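PDB 7JW2: exonuclease mut-7 homolog from Aedes aegypti, which probably acts as a magnesium-dependent 3'-5' exoribonuclease that trims the 3' ends of AGO1-bound microRNAs, its exonuclease domain being the part crystallised here. Local coordinates for residues E9-L14 with W58-M63; Q54-D59 with D188-L193; S38-T43 with S101-A106. All coordinates share one frame; numbering follows the deposited sequence.

Contact 1. Residues E9-L14 with W58-M63; sequences ESHVHL and WDDVYM
Val-12 to Leu-14 and Val-61 to Met-63 pair as parallel strands at one edge of the mixed sheet of the RNase H-like exonuclease domain, and two His-carboxylate hydrogen bonds to Asp-60 close the start of the pair. The backbones are joined alternately, from Val-61 N to His-11 O (2.9 Å), from His-13 N to Val-61 O (2.8 Å) and from Met-63 N to His-13 O (2.8 Å). Just before its strand, Asp-60 places OD2 between the rings of His-11 and His-13. His-13 NE2 donates to it over 2.8 Å, almost straight at 176°, from the anti side and tilted out of the carboxylate plane. His-11 ND1 comes in from the opposite face of that plane, well above it, at 3.0 Å from Asp-60 OD2. In each case the oxygen lies close to the plane of the imidazole, where the N-H points. Histidine suits both places because either ring nitrogen can serve as donor; the carboxylate would tend to fix the tautomers that carry hydrogen on His-11 ND1 and His-13 NE2, and may favour a positive charge nearby. Chi1 of Asp-60 (-65°) sets CG anti to the carbonyl carbon, beside the backbone N, and from there OD2 reaches the histidines. Further on, His-13 lies alongside Tyr-62, their rings tilted by 23° and slid so far that they barely overlap; the tyrosine hydroxyl is bonded to Asp-27 of helix 18-28. On the opposite face of the sheet the side chains of Val-12 and Met-63 meet, with Met-63 CE 3.6 Å from Val-12 CG1.

Contact 2. Residues Q54-D59 with D188-L193; sequences QLATWD and DAFCLL
Gln-54 opens the contact by laying its CB against Ala-189 CB at 3.9 Å, while NE2 is hydrogen-bonded to Ala-185 O and to Glu-39 OE1, so that the buried amide NH2 has a partner on the helix and one on strand 33-40. Ala-56 is next to face the helix, and its CB lies 3.8 Å from Phe-190 CA. With alanines on both surfaces, nothing longer than a methyl separates the backbones here, and the strand and helix axes come within 7.3 Å. Thr-57 turns its side chain the other way, where OG1 accepts from Asp-59 N in an ST turn and also from Asp-60 N. Its carbonyl oxygen remains on the helix side, 3.4 Å from Leu-193 CD1 and beside the edge of the Phe-190 ring. Trp-58 then folds back over the helix. Leu-193 CB sits over a face of its six-membered ring, 3.7 Å from the centroid, in a CH-pi contact, and Trp-58 CH2 reaches Leu-193 O at 3.3 Å. The same indole turns an edge toward the face of Phe-190 in an offset T-shaped pair, planes at 90°. Broad and flat, the partly exposed indole of Trp-58 suits a place where the chain leaves the strand and the helix needs covering. Helix 179-205 thus runs over strand 50-56, which is flanked in the sheet by 33-40 and 61-65, while Cys-191 and Leu-192 lean on helix 151-159.

Contact 3. Residues S38-T43 with S101-A106; sequences SEWKPT and SMFQKA
Trp-40 and Met-102 form a Met-aromatic contact that ties strand 33-40 to helix 96-106 of the RNase H-like exonuclease fold. Strand and helix axes are 11.8 Å apart, too far for their backbones to meet, and the large indole spans the gap. Packing is tight around its six-membered ring. Met-102 SD lies over one face, 3.6 Å from the centroid. Chi1 of Met-102 (-160°) turns CG anti to the backbone N and sets it against Trp-40 CH2 at 3.3 Å. The two side chains slide past each other in opposite directions, and the flexible, polarisable thioether moulds well to a flat ring. On the other side of the indole plane the buried Phe-103 lies nearly parallel but slid apart, its CE1 3.5 Å from Trp-40 CZ2. Ala-106 is small enough to meet the rim, with CB 3.7 Å from Trp-40 CZ3.

The remainder is looser. Ser-38 OG comes no nearer to Phe-103 than 3.9 Å, at CZ, and Met-102 and Ala-106, unlike Phe-103, are partly exposed to solvent. Asp-99, one turn before Phe-103 on the same helix, bonds both Ser-38 OG and Trp-40 NE1. Those two atoms also join directly: Trp-40 NE1 donates to Ser-38 OG over 3.0 Å, bent to 136°, with the oxygen tilted from the indole plane.

Overall arrangement
All three contacts hang on one mixed sheet, but at different depths. Contact 2 is the buried one, with a helix against a central strand through alanines and aromatics and no hydrogen bond between its segments. Contact 1, partly buried, is strand on strand at the sheet edge, held by backbone bonds and a polar histidine-aspartate cluster. Contact 3 lies near the surface and relies on sulfur-aromatic packing across a wide gap. Contacts 1 and 2 share Trp-58 and Asp-59 and adjoin through neighbouring strands, whereas the centres of contacts 1 and 3 are about 22 Å apart. Contacts 2 and 3 meet across the neighbouring strands 50-56 and 33-40.

Contact 1. Residues E9-L14 with W58-M63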
ATOM      1  N   GLU A   9      18.730  12.671  -5.027  1.00 38.65           N
ATOM      2  CA  GLU A   9      17.412  13.101  -5.486  1.00 37.76           C
ATOM      3  C   GLU A   9      16.520  11.922  -5.858  1.00 31.94           C
ATOM      4  O   GLU A   9      15.290  12.034  -5.799  1.00 32.39           O
ATOM      5  CB  GLU A   9      17.551  14.048  -6.679  1.00 44.20           C
ATOM      6  CG  GLU A   9      17.982  15.453  -6.308  1.00 48.86           C
ATOM      7  CD  GLU A   9      18.487  16.238  -7.505  1.00 58.77           C
ATOM      8  OE1 GLU A   9      18.840  17.425  -7.332  1.00 60.99           O
ATOM      9  OE2 GLU A   9      18.529  15.666  -8.617  1.00 59.07           O
ATOM     10  N   SER A  10      17.109  10.790  -6.252  1.00 33.78           N
ATOM     11  CA  SER A  10      16.316   9.603  -6.551  1.00 34.31           C
ATOM     12  C   SER A  10      15.700   8.977  -5.308  1.00 30.21           C
ATOM     13  O   SER A  10      14.900   8.044  -5.435  1.00 30.95           O
ATOM     14  CB  SER A  10      17.175   8.565  -7.270  1.00 38.17           C
ATOM     15  OG  SER A  10      18.065   7.942  -6.363  1.00 38.19           O
ATOM     16  N   HIS A  11      16.052   9.456  -4.118  1.00 29.27           N
ATOM     17  CA  HIS A  11      15.467   8.969  -2.876  1.00 26.51           C
ATOM     18  C   HIS A  11      14.549  10.002  -2.236  1.00 23.59           C
ATOM     19  O   HIS A  11      14.202   9.875  -1.057  1.00 23.72           O
ATOM     20  CB  HIS A  11      16.570   8.535  -1.909  1.00 25.67           C
ATOM     21  CG  HIS A  11      17.259   7.276  -2.328  1.00 30.46           C
ATOM     22  ND1 HIS A  11      16.709   6.029  -2.132  1.00 30.71           N
ATOM     23  CD2 HIS A  11      18.437   7.070  -2.966  1.00 34.96           C
ATOM     24  CE1 HIS A  11      17.524   5.107  -2.613  1.00 33.13           C
ATOM     25  NE2 HIS A  11      18.579   5.714  -3.129  1.00 35.36           N
ATOM     26  N   VAL A  12      14.159  11.027  -2.995  1.00 23.40           N
ATOM     27  CA  VAL A  12      13.165  12.012  -2.588  1.00 20.78           C
ATOM     28  C   VAL A  12      11.964  11.831  -3.504  1.00 21.72           C
ATOM     29  O   VAL A  12      12.090  11.968  -4.728  1.00 26.66           O
ATOM     30  CB  VAL A  12      13.718  13.440  -2.674  1.00 22.51           C
ATOM     31  CG1 VAL A  12      12.659  14.447  -2.291  1.00 22.70           C
ATOM     32  CG2 VAL A  12      14.958  13.570  -1.790  1.00 24.82           C
ATOM     33  N   HIS A  13      10.799  11.527  -2.924  1.00 18.91           N
ATOM     34  CA  HIS A  13       9.648  11.045  -3.683  1.00 20.53           C
ATOM     35  C   HIS A  13       8.459  11.973  -3.499  1.00 20.20           C
ATOM     36  O   HIS A  13       7.999  12.181  -2.374  1.00 21.50           O
ATOM     37  CB  HIS A  13       9.271   9.630  -3.244  1.00 19.49           C
ATOM     38  CG  HIS A  13      10.440   8.707  -3.136  1.00 21.25           C
ATOM     39  ND1 HIS A  13      10.989   8.066  -4.227  1.00 26.86           N
ATOM     40  CD2 HIS A  13      11.181   8.331  -2.067  1.00 21.16           C
ATOM     41  CE1 HIS A  13      12.010   7.326  -3.832  1.00 26.53           C
ATOM     42  NE2 HIS A  13      12.146   7.467  -2.525  1.00 23.23           N
ATOM     43  N   LEU A  14       7.947  12.513  -4.603  1.00 18.66           N
ATOM     44  CA  LEU A  14       6.698  13.253  -4.571  1.00 19.20           C
ATOM     45  C   LEU A  14       5.570  12.245  -4.742  1.00 18.57           C
ATOM     46  O   LEU A  14       5.471  11.581  -5.781  1.00 22.38           O
ATOM     47  CB  LEU A  14       6.646  14.336  -5.655  1.00 22.05           C
ATOM     48  CG  LEU A  14       5.400  15.235  -5.650  1.00 20.96           C
ATOM     49  CD1 LEU A  14       5.268  16.025  -4.358  1.00 20.15           C
ATOM     50  CD2 LEU A  14       5.376  16.186  -6.858  1.00 23.92           C
ATOM     51  N   TRP A  58      15.834   7.188   7.195  1.00 18.74           N
ATOM     52  CA  TRP A  58      17.242   7.464   6.943  1.00 20.54           C
ATOM     53  C   TRP A  58      17.607   7.330   5.472  1.00 22.72           C
ATOM     54  O   TRP A  58      18.651   7.849   5.053  1.00 23.47           O
ATOM     55  CB  TRP A  58      18.123   6.527   7.769  1.00 22.37           C
ATOM     56  CG  TRP A  58      18.262   6.942   9.187  1.00 23.49           C
ATOM     57  CD1 TRP A  58      17.816   6.269  10.278  1.00 26.11           C
ATOM     58  CD2 TRP A  58      18.885   8.134   9.675  1.00 21.82           C
ATOM     59  NE1 TRP A  58      18.138   6.956  11.421  1.00 27.63           N
ATOM     60  CE2 TRP A  58      18.782   8.113  11.079  1.00 22.49           C
ATOM     61  CE3 TRP A  58      19.523   9.216   9.060  1.00 21.91           C
ATOM     62  CZ2 TRP A  58      19.287   9.126  11.878  1.00 22.00           C
ATOM     63  CZ3 TRP A  58      20.034  10.219   9.858  1.00 23.24           C
ATOM     64  CH2 TRP A  58      19.910  10.168  11.251  1.00 21.53           C
ATOM     65  N   ASP A  59      16.771   6.657   4.672  1.00 21.50           N
ATOM     66  CA  ASP A  59      17.107   6.340   3.292  1.00 20.73           C
ATOM     67  C   ASP A  59      16.248   7.041   2.252  1.00 22.84           C
ATOM     68  O   ASP A  59      16.653   7.092   1.090  1.00 23.22           O
ATOM     69  CB  ASP A  59      17.002   4.826   3.056  1.00 23.98           C
ATOM     70  CG  ASP A  59      17.974   4.044   3.901  1.00 25.85           C
ATOM     71  OD1 ASP A  59      19.159   4.416   3.910  1.00 30.56           O
ATOM     72  OD2 ASP A  59      17.552   3.065   4.551  1.00 32.80           O
ATOM     73  N   ASP A  60      15.075   7.552   2.627  1.00 18.42           N
ATOM     74  CA  ASP A  60      14.129   8.104   1.666  1.00 19.22           C
ATOM     75  C   ASP A  60      13.308   9.190   2.340  1.00 18.59           C
ATOM     76  O   ASP A  60      13.025   9.121   3.538  1.00 18.44           O
ATOM     77  CB  ASP A  60      13.162   7.035   1.109  1.00 19.76           C
ATOM     78  CG  ASP A  60      13.865   5.964   0.285  1.00 18.88           C
ATOM     79  OD1 ASP A  60      14.289   4.934   0.862  1.00 21.63           O
ATOM     80  OD2 ASP A  60      13.972   6.150  -0.945  1.00 22.21           O
ATOM     81  N   VAL A  61      12.878  10.172   1.552  1.00 17.63           N
ATOM     82  CA  VAL A  61      11.901  11.149   2.011  1.00 17.37           C
ATOM     83  C   VAL A  61      10.711  11.113   1.069  1.00 17.42           C
ATOM     84  O   VAL A  61      10.883  11.157  -0.155  1.00 18.61           O
ATOM     85  CB  VAL A  61      12.484  12.569   2.086  1.00 17.16           C
ATOM     86  CG1 VAL A  61      11.436  13.515   2.636  1.00 17.16           C
ATOM     87  CG2 VAL A  61      13.723  12.583   2.975  1.00 18.44           C
ATOM     88  N   TYR A  62       9.515  11.005   1.641  1.00 14.49           N
ATOM     89  CA  TYR A  62       8.266  11.019   0.894  1.00 14.09           C
ATOM     90  C   TYR A  62       7.512  12.307   1.181  1.00 14.46           C
ATOM     91  O   TYR A  62       7.385  12.720   2.334  1.00 15.41           O
ATOM     92  CB  TYR A  62       7.403   9.818   1.281  1.00 16.09           C
ATOM     93  CG  TYR A  62       8.070   8.489   1.035  1.00 14.68           C
ATOM     94  CD1 TYR A  62       8.803   7.857   2.036  1.00 15.31           C
ATOM     95  CD2 TYR A  62       7.973   7.858  -0.194  1.00 15.21           C
ATOM     96  CE1 TYR A  62       9.407   6.634   1.813  1.00 16.46           C
ATOM     97  CE2 TYR A  62       8.580   6.640  -0.422  1.00 17.68           C
ATOM     98  CZ  TYR A  62       9.300   6.040   0.585  1.00 17.95           C
ATOM     99  OH  TYR A  62       9.907   4.824   0.363  1.00 20.80           O
ATOM    100  N   MET A  63       6.985  12.931   0.138  1.00 15.30           N
ATOM    101  CA  MET A  63       6.215  14.159   0.298  1.00 15.09           C
ATOM    102  C   MET A  63       4.837  13.914  -0.287  1.00 14.19           C
ATOM    103  O   MET A  63       4.696  13.852  -1.515  1.00 14.14           O
ATOM    104  CB  MET A  63       6.916  15.328  -0.385  1.00 15.90           C
ATOM    105  CG  MET A  63       8.279  15.562   0.235  1.00 14.84           C
ATOM    106  SD  MET A  63       9.157  16.955  -0.475  1.00 22.60           S
ATOM    107  CE  MET A  63       9.573  16.322  -2.075  1.00 22.46           C
TER

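Contact 2. Residues Q54-D59 with D188-L193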
ATOM      1  N   GLN A  54       5.217  15.421   4.945  1.00 12.32           N
ATOM      2  CA  GLN A  54       6.526  14.862   4.621  1.00 11.33           C
ATOM      3  C   GLN A  54       6.904  13.795   5.646  1.00 10.95           C
ATOM      4  O   GLN A  54       6.840  14.046   6.853  1.00 13.25           O
ATOM      5  CB  GLN A  54       7.620  15.937   4.564  1.00 13.61           C
ATOM      6  CG  GLN A  54       7.352  17.141   3.646  1.00 14.87           C
ATOM      7  CD  GLN A  54       6.763  18.325   4.393  1.00 15.50           C
ATOM      8  OE1 GLN A  54       5.551  18.543   4.358  1.00 15.01           O
ATOM      9  NE2 GLN A  54       7.618  19.102   5.057  1.00 16.46           N
ATOM     10  N   LEU A  55       7.286  12.620   5.151  1.00 11.86           N
ATOM     11  CA  LEU A  55       7.680  11.488   5.988  1.00 11.92           C
ATOM     12  C   LEU A  55       9.066  11.032   5.569  1.00 12.67           C
ATOM     13  O   LEU A  55       9.263  10.634   4.416  1.00 14.55           O
ATOM     14  CB  LEU A  55       6.679  10.337   5.861  1.00 14.75           C
ATOM     15  CG  LEU A  55       5.218  10.748   6.043  1.00 14.40           C
ATOM     16  CD1 LEU A  55       4.246   9.608   5.756  1.00 16.26           C
ATOM     17  CD2 LEU A  55       4.977  11.323   7.431  1.00 17.69           C
ATOM     18  N   ALA A  56      10.013  11.057   6.510  1.00 13.24           N
ATOM     19  CA  ALA A  56      11.412  10.764   6.221  1.00 12.80           C
ATOM     20  C   ALA A  56      11.895   9.529   6.971  1.00 14.15           C
ATOM     21  O   ALA A  56      11.620   9.371   8.161  1.00 16.73           O
ATOM     22  CB  ALA A  56      12.305  11.952   6.602  1.00 15.83           C
ATOM     23  N   THR A  57      12.646   8.692   6.273  1.00 14.03           N
ATOM     24  CA  THR A  57      13.465   7.642   6.877  1.00 14.76           C
ATOM     25  C   THR A  57      14.924   7.997   6.642  1.00 15.44           C
ATOM     26  O   THR A  57      15.242   8.966   5.954  1.00 18.30           O
ATOM     27  CB  THR A  57      13.156   6.274   6.267  1.00 19.16           C
ATOM     28  OG1 THR A  57      13.800   6.177   4.992  1.00 17.42           O
ATOM     29  CG2 THR A  57      11.668   6.081   6.067  1.00 19.75           C
ATOM     30  N   TRP A  58      15.834   7.188   7.195  1.00 18.74           N
ATOM     31  CA  TRP A  58      17.242   7.464   6.943  1.00 20.54           C
ATOM     32  C   TRP A  58      17.607   7.330   5.472  1.00 22.72           C
ATOM     33  O   TRP A  58      18.651   7.849   5.053  1.00 23.47           O
ATOM     34  CB  TRP A  58      18.123   6.527   7.769  1.00 22.37           C
ATOM     35  CG  TRP A  58      18.262   6.942   9.187  1.00 23.49           C
ATOM     36  CD1 TRP A  58      17.816   6.269  10.278  1.00 26.11           C
ATOM     37  CD2 TRP A  58      18.885   8.134   9.675  1.00 21.82           C
ATOM     38  NE1 TRP A  58      18.138   6.956  11.421  1.00 27.63           N
ATOM     39  CE2 TRP A  58      18.782   8.113  11.079  1.00 22.49           C
ATOM     40  CE3 TRP A  58      19.523   9.216   9.060  1.00 21.91           C
ATOM     41  CZ2 TRP A  58      19.287   9.126  11.878  1.00 22.00           C
ATOM     42  CZ3 TRP A  58      20.034  10.219   9.858  1.00 23.24           C
ATOM     43  CH2 TRP A  58      19.910  10.168  11.251  1.00 21.53           C
ATOM     44  N   ASP A  59      16.771   6.657   4.672  1.00 21.50           N
ATOM     45  CA  ASP A  59      17.107   6.340   3.292  1.00 20.73           C
ATOM     46  C   ASP A  59      16.248   7.041   2.252  1.00 22.84           C
ATOM     47  O   ASP A  59      16.653   7.092   1.090  1.00 23.22           O
ATOM     48  CB  ASP A  59      17.002   4.826   3.056  1.00 23.98           C
ATOM     49  CG  ASP A  59      17.974   4.044   3.901  1.00 25.85           C
ATOM     50  OD1 ASP A  59      19.159   4.416   3.910  1.00 30.56           O
ATOM     51  OD2 ASP A  59      17.552   3.065   4.551  1.00 32.80           O
ATOM     52  N   ASP A 188      12.991  19.551   5.914  1.00 16.35           N
ATOM     53  CA  ASP A 188      12.415  19.899   7.207  1.00 16.18           C
ATOM     54  C   ASP A 188      12.012  18.645   7.975  1.00 16.38           C
ATOM     55  O   ASP A 188      12.033  18.646   9.209  1.00 18.46           O
ATOM     56  CB  ASP A 188      11.235  20.865   7.049  1.00 19.20           C
ATOM     57  CG  ASP A 188      11.353  22.073   7.984  1.00 18.08           C
ATOM     58  OD1 ASP A 188      12.398  22.768   7.945  1.00 20.94           O
ATOM     59  OD2 ASP A 188      10.414  22.310   8.774  1.00 21.23           O
ATOM     60  N   ALA A 189      11.670  17.569   7.263  1.00 15.25           N
ATOM     61  CA  ALA A 189      11.457  16.288   7.930  1.00 14.65           C
ATOM     62  C   ALA A 189      12.782  15.572   8.198  1.00 15.08           C
ATOM     63  O   ALA A 189      13.018  15.099   9.319  1.00 15.27           O
ATOM     64  CB  ALA A 189      10.512  15.418   7.095  1.00 15.39           C
ATOM     65  N   PHE A 190      13.666  15.486   7.194  1.00 14.97           N
ATOM     66  CA  PHE A 190      14.880  14.679   7.346  1.00 16.70           C
ATOM     67  C   PHE A 190      15.789  15.199   8.463  1.00 16.13           C
ATOM     68  O   PHE A 190      16.430  14.403   9.169  1.00 15.67           O
ATOM     69  CB  PHE A 190      15.661  14.616   6.032  1.00 17.05           C
ATOM     70  CG  PHE A 190      16.812  13.635   6.052  1.00 18.28           C
ATOM     71  CD1 PHE A 190      18.096  14.056   6.366  1.00 20.61           C
ATOM     72  CD2 PHE A 190      16.604  12.300   5.750  1.00 20.33           C
ATOM     73  CE1 PHE A 190      19.154  13.158   6.385  1.00 22.46           C
ATOM     74  CE2 PHE A 190      17.653  11.388   5.760  1.00 21.83           C
ATOM     75  CZ  PHE A 190      18.938  11.826   6.080  1.00 20.22           C
ATOM     76  N   CYS A 191      15.867  16.516   8.646  1.00 15.49           N
ATOM     77  CA  CYS A 191      16.808  17.042   9.637  1.00 15.91           C
ATOM     78  C   CYS A 191      16.433  16.618  11.053  1.00 15.30           C
ATOM     79  O   CYS A 191      17.289  16.642  11.952  1.00 15.83           O
ATOM     80  CB  CYS A 191      16.910  18.571   9.521  1.00 18.16           C
ATOM     81  SG  CYS A 191      15.516  19.522  10.208  1.00 17.78           S
ATOM     82  N   LEU A 192      15.173  16.230  11.278  1.00 14.79           N
ATOM     83  CA  LEU A 192      14.782  15.746  12.596  1.00 16.60           C
ATOM     84  C   LEU A 192      15.508  14.453  12.933  1.00 15.42           C
ATOM     85  O   LEU A 192      15.901  14.242  14.092  1.00 14.46           O
ATOM     86  CB  LEU A 192      13.264  15.544  12.651  1.00 15.55           C
ATOM     87  CG  LEU A 192      12.431  16.762  12.240  1.00 14.60           C
ATOM     88  CD1 LEU A 192      10.954  16.387  12.295  1.00 16.20           C
ATOM     89  CD2 LEU A 192      12.741  17.967  13.122  1.00 18.61           C
ATOM     90  N   LEU A 193      15.731  13.594  11.929  1.00 15.01           N
ATOM     91  CA  LEU A 193      16.506  12.373  12.163  1.00 16.02           C
ATOM     92  C   LEU A 193      17.936  12.713  12.543  1.00 17.11           C
ATOM     93  O   LEU A 193      18.496  12.124  13.480  1.00 17.53           O
ATOM     94  CB  LEU A 193      16.506  11.478  10.926  1.00 16.33           C
ATOM     95  CG  LEU A 193      15.150  10.937  10.451  1.00 15.93           C
ATOM     96  CD1 LEU A 193      15.249  10.533   9.003  1.00 18.91           C
ATOM     97  CD2 LEU A 193      14.728   9.731  11.297  1.00 18.35           C
TER

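Contact 3. Residues S38-T43 with S101-A106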
ATOM      1  N   SER A  38       4.958  18.986   7.974  1.00 14.38           N
ATOM      2  CA  SER A  38       3.885  19.297   7.039  1.00 13.67           C
ATOM      3  C   SER A  38       3.978  20.752   6.618  1.00 14.37           C
ATOM      4  O   SER A  38       4.581  21.583   7.306  1.00 16.34           O
ATOM      5  CB  SER A  38       2.510  18.989   7.639  1.00 15.65           C
ATOM      6  OG  SER A  38       2.228  19.796   8.761  1.00 19.30           O
ATOM      7  N   GLU A  39       3.375  21.038   5.462  1.00 13.79           N
ATOM      8  CA  GLU A  39       3.268  22.394   4.950  1.00 14.77           C
ATOM      9  C   GLU A  39       1.806  22.703   4.665  1.00 15.19           C
ATOM     10  O   GLU A  39       1.067  21.861   4.143  1.00 16.03           O
ATOM     11  CB  GLU A  39       4.104  22.612   3.668  1.00 15.35           C
ATOM     12  CG  GLU A  39       5.567  22.162   3.735  1.00 15.62           C
ATOM     13  CD  GLU A  39       6.333  22.764   4.892  1.00 16.71           C
ATOM     14  OE1 GLU A  39       7.265  22.091   5.396  1.00 17.40           O
ATOM     15  OE2 GLU A  39       6.017  23.907   5.310  1.00 20.16           O
ATOM     16  N   TRP A  40       1.413  23.942   4.956  1.00 18.15           N
ATOM     17  CA  TRP A  40       0.021  24.353   4.905  1.00 17.88           C
ATOM     18  C   TRP A  40      -0.161  25.490   3.913  1.00 19.86           C
ATOM     19  O   TRP A  40       0.747  26.298   3.705  1.00 22.44           O
ATOM     20  CB  TRP A  40      -0.444  24.781   6.300  1.00 19.19           C
ATOM     21  CG  TRP A  40      -0.446  23.622   7.253  1.00 19.29           C
ATOM     22  CD1 TRP A  40       0.639  23.031   7.827  1.00 19.45           C
ATOM     23  CD2 TRP A  40      -1.590  22.897   7.706  1.00 19.32           C
ATOM     24  NE1 TRP A  40       0.238  21.983   8.627  1.00 19.68           N
ATOM     25  CE2 TRP A  40      -1.126  21.879   8.561  1.00 19.47           C
ATOM     26  CE3 TRP A  40      -2.965  23.015   7.476  1.00 20.83           C
ATOM     27  CZ2 TRP A  40      -1.984  20.988   9.191  1.00 22.08           C
ATOM     28  CZ3 TRP A  40      -3.815  22.129   8.095  1.00 21.14           C
ATOM     29  CH2 TRP A  40      -3.321  21.125   8.945  1.00 20.21           C
ATOM     30  N   LYS A  41      -1.333  25.526   3.295  1.00 19.38           N
ATOM     31  CA  LYS A  41      -1.669  26.651   2.433  1.00 22.61           C
ATOM     32  C   LYS A  41      -1.670  27.942   3.248  1.00 25.69           C
ATOM     33  O   LYS A  41      -2.147  27.953   4.387  1.00 25.54           O
ATOM     34  CB  LYS A  41      -3.044  26.443   1.814  1.00 20.10           C
ATOM     35  CG  LYS A  41      -3.206  25.224   0.942  1.00 20.81           C
ATOM     36  CD  LYS A  41      -4.585  25.286   0.298  1.00 27.56           C
ATOM     37  CE  LYS A  41      -4.885  24.076  -0.553  1.00 30.15           C
ATOM     38  NZ  LYS A  41      -6.143  24.305  -1.330  1.00 28.40           N
ATOM     39  N   PRO A  42      -1.149  29.046   2.708  1.00 27.43           N
ATOM     40  CA  PRO A  42      -1.338  30.339   3.376  1.00 28.11           C
ATOM     41  C   PRO A  42      -2.821  30.596   3.601  1.00 26.97           C
ATOM     42  O   PRO A  42      -3.663  30.219   2.788  1.00 26.78           O
ATOM     43  CB  PRO A  42      -0.729  31.345   2.394  1.00 25.25           C
ATOM     44  CG  PRO A  42       0.260  30.563   1.603  1.00 24.88           C
ATOM     45  CD  PRO A  42      -0.282  29.148   1.521  1.00 21.03           C
ATOM     46  N   THR A  43      -3.140  31.218   4.729  1.00 33.12           N
ATOM     47  CA  THR A  43      -4.525  31.452   5.109  1.00 33.78           C
ATOM     48  C   THR A  43      -4.824  32.943   5.131  1.00 39.02           C
ATOM     49  O   THR A  43      -3.948  33.773   5.398  1.00 40.30           O
ATOM     50  CB  THR A  43      -4.840  30.853   6.478  1.00 36.43           C
ATOM     51  OG1 THR A  43      -4.122  31.569   7.489  1.00 37.88           O
ATOM     52  CG2 THR A  43      -4.425  29.404   6.512  1.00 36.74           C
ATOM     53  N   SER A 101      -3.377  18.576  15.957  1.00 24.64           N
ATOM     54  CA  SER A 101      -4.687  19.151  16.249  1.00 23.36           C
ATOM     55  C   SER A 101      -5.321  19.736  14.995  1.00 23.96           C
ATOM     56  O   SER A 101      -6.527  19.579  14.761  1.00 26.49           O
ATOM     57  CB  SER A 101      -4.564  20.215  17.336  1.00 26.75           C
ATOM     58  OG  SER A 101      -3.880  19.686  18.456  1.00 33.06           O
ATOM     59  N   MET A 102      -4.515  20.393  14.161  1.00 24.30           N
ATOM     60  CA  MET A 102      -5.047  20.984  12.941  1.00 24.15           C
ATOM     61  C   MET A 102      -5.465  19.923  11.926  1.00 21.18           C
ATOM     62  O   MET A 102      -6.424  20.138  11.179  1.00 21.14           O
ATOM     63  CB  MET A 102      -4.014  21.931  12.339  1.00 26.39           C
ATOM     64  CG  MET A 102      -4.596  22.948  11.380  1.00 27.80           C
ATOM     65  SD  MET A 102      -3.401  24.244  10.957  1.00 36.09           S
ATOM     66  CE  MET A 102      -3.282  25.093  12.525  1.00 34.19           C
ATOM     67  N   PHE A 103      -4.760  18.782  11.872  1.00 21.80           N
ATOM     68  CA  PHE A 103      -5.194  17.681  11.009  1.00 22.65           C
ATOM     69  C   PHE A 103      -6.612  17.238  11.342  1.00 22.77           C
ATOM     70  O   PHE A 103      -7.361  16.816  10.454  1.00 20.95           O
ATOM     71  CB  PHE A 103      -4.277  16.458  11.134  1.00 20.85           C
ATOM     72  CG  PHE A 103      -2.898  16.627  10.548  1.00 22.47           C
ATOM     73  CD1 PHE A 103      -2.669  17.436   9.448  1.00 21.30           C
ATOM     74  CD2 PHE A 103      -1.829  15.934  11.093  1.00 22.34           C
ATOM     75  CE1 PHE A 103      -1.379  17.566   8.925  1.00 21.17           C
ATOM     76  CE2 PHE A 103      -0.550  16.054  10.575  1.00 23.93           C
ATOM     77  CZ  PHE A 103      -0.321  16.886   9.499  1.00 21.17           C
ATOM     78  N   GLN A 104      -6.989  17.265  12.628  1.00 23.49           N
ATOM     79  CA  GLN A 104      -8.298  16.725  12.988  1.00 24.61           C
ATOM     80  C   GLN A 104      -9.415  17.491  12.302  1.00 25.68           C
ATOM     81  O   GLN A 104     -10.493  16.938  12.061  1.00 26.52           O
ATOM     82  CB  GLN A 104      -8.497  16.727  14.506  1.00 28.80           C
ATOM     83  CG  GLN A 104      -7.325  16.170  15.326  1.00 26.73           C
ATOM     84  CD  GLN A 104      -7.071  14.668  15.158  1.00 29.09           C
ATOM     85  OE1 GLN A 104      -7.753  13.971  14.398  1.00 29.59           O
ATOM     86  NE2 GLN A 104      -6.081  14.161  15.889  1.00 32.13           N
ATOM     87  N   LYS A 105      -9.168  18.750  11.947  1.00 24.83           N
ATOM     88  CA  LYS A 105     -10.168  19.555  11.267  1.00 25.58           C
ATOM     89  C   LYS A 105      -9.944  19.607   9.765  1.00 22.71           C
ATOM     90  O   LYS A 105     -10.913  19.596   9.003  1.00 25.24           O
ATOM     91  CB  LYS A 105     -10.192  20.983  11.842  1.00 31.24           C
ATOM     92  CG  LYS A 105      -9.967  21.146  13.379  1.00 35.78           C
ATOM     93  CD  LYS A 105     -10.456  19.986  14.276  1.00 40.65           C
ATOM     94  CE  LYS A 105     -10.318  20.260  15.770  1.00 44.87           C
ATOM     95  NZ  LYS A 105     -10.088  18.964  16.499  1.00 45.71           N
ATOM     96  N   ALA A 106      -8.685  19.619   9.318  1.00 20.60           N
ATOM     97  CA  ALA A 106      -8.394  19.730   7.894  1.00 18.31           C
ATOM     98  C   ALA A 106      -8.432  18.384   7.180  1.00 22.30           C
ATOM     99  O   ALA A 106      -8.791  18.315   5.999  1.00 24.24           O
ATOM    100  CB  ALA A 106      -7.022  20.382   7.698  1.00 24.29           C
TER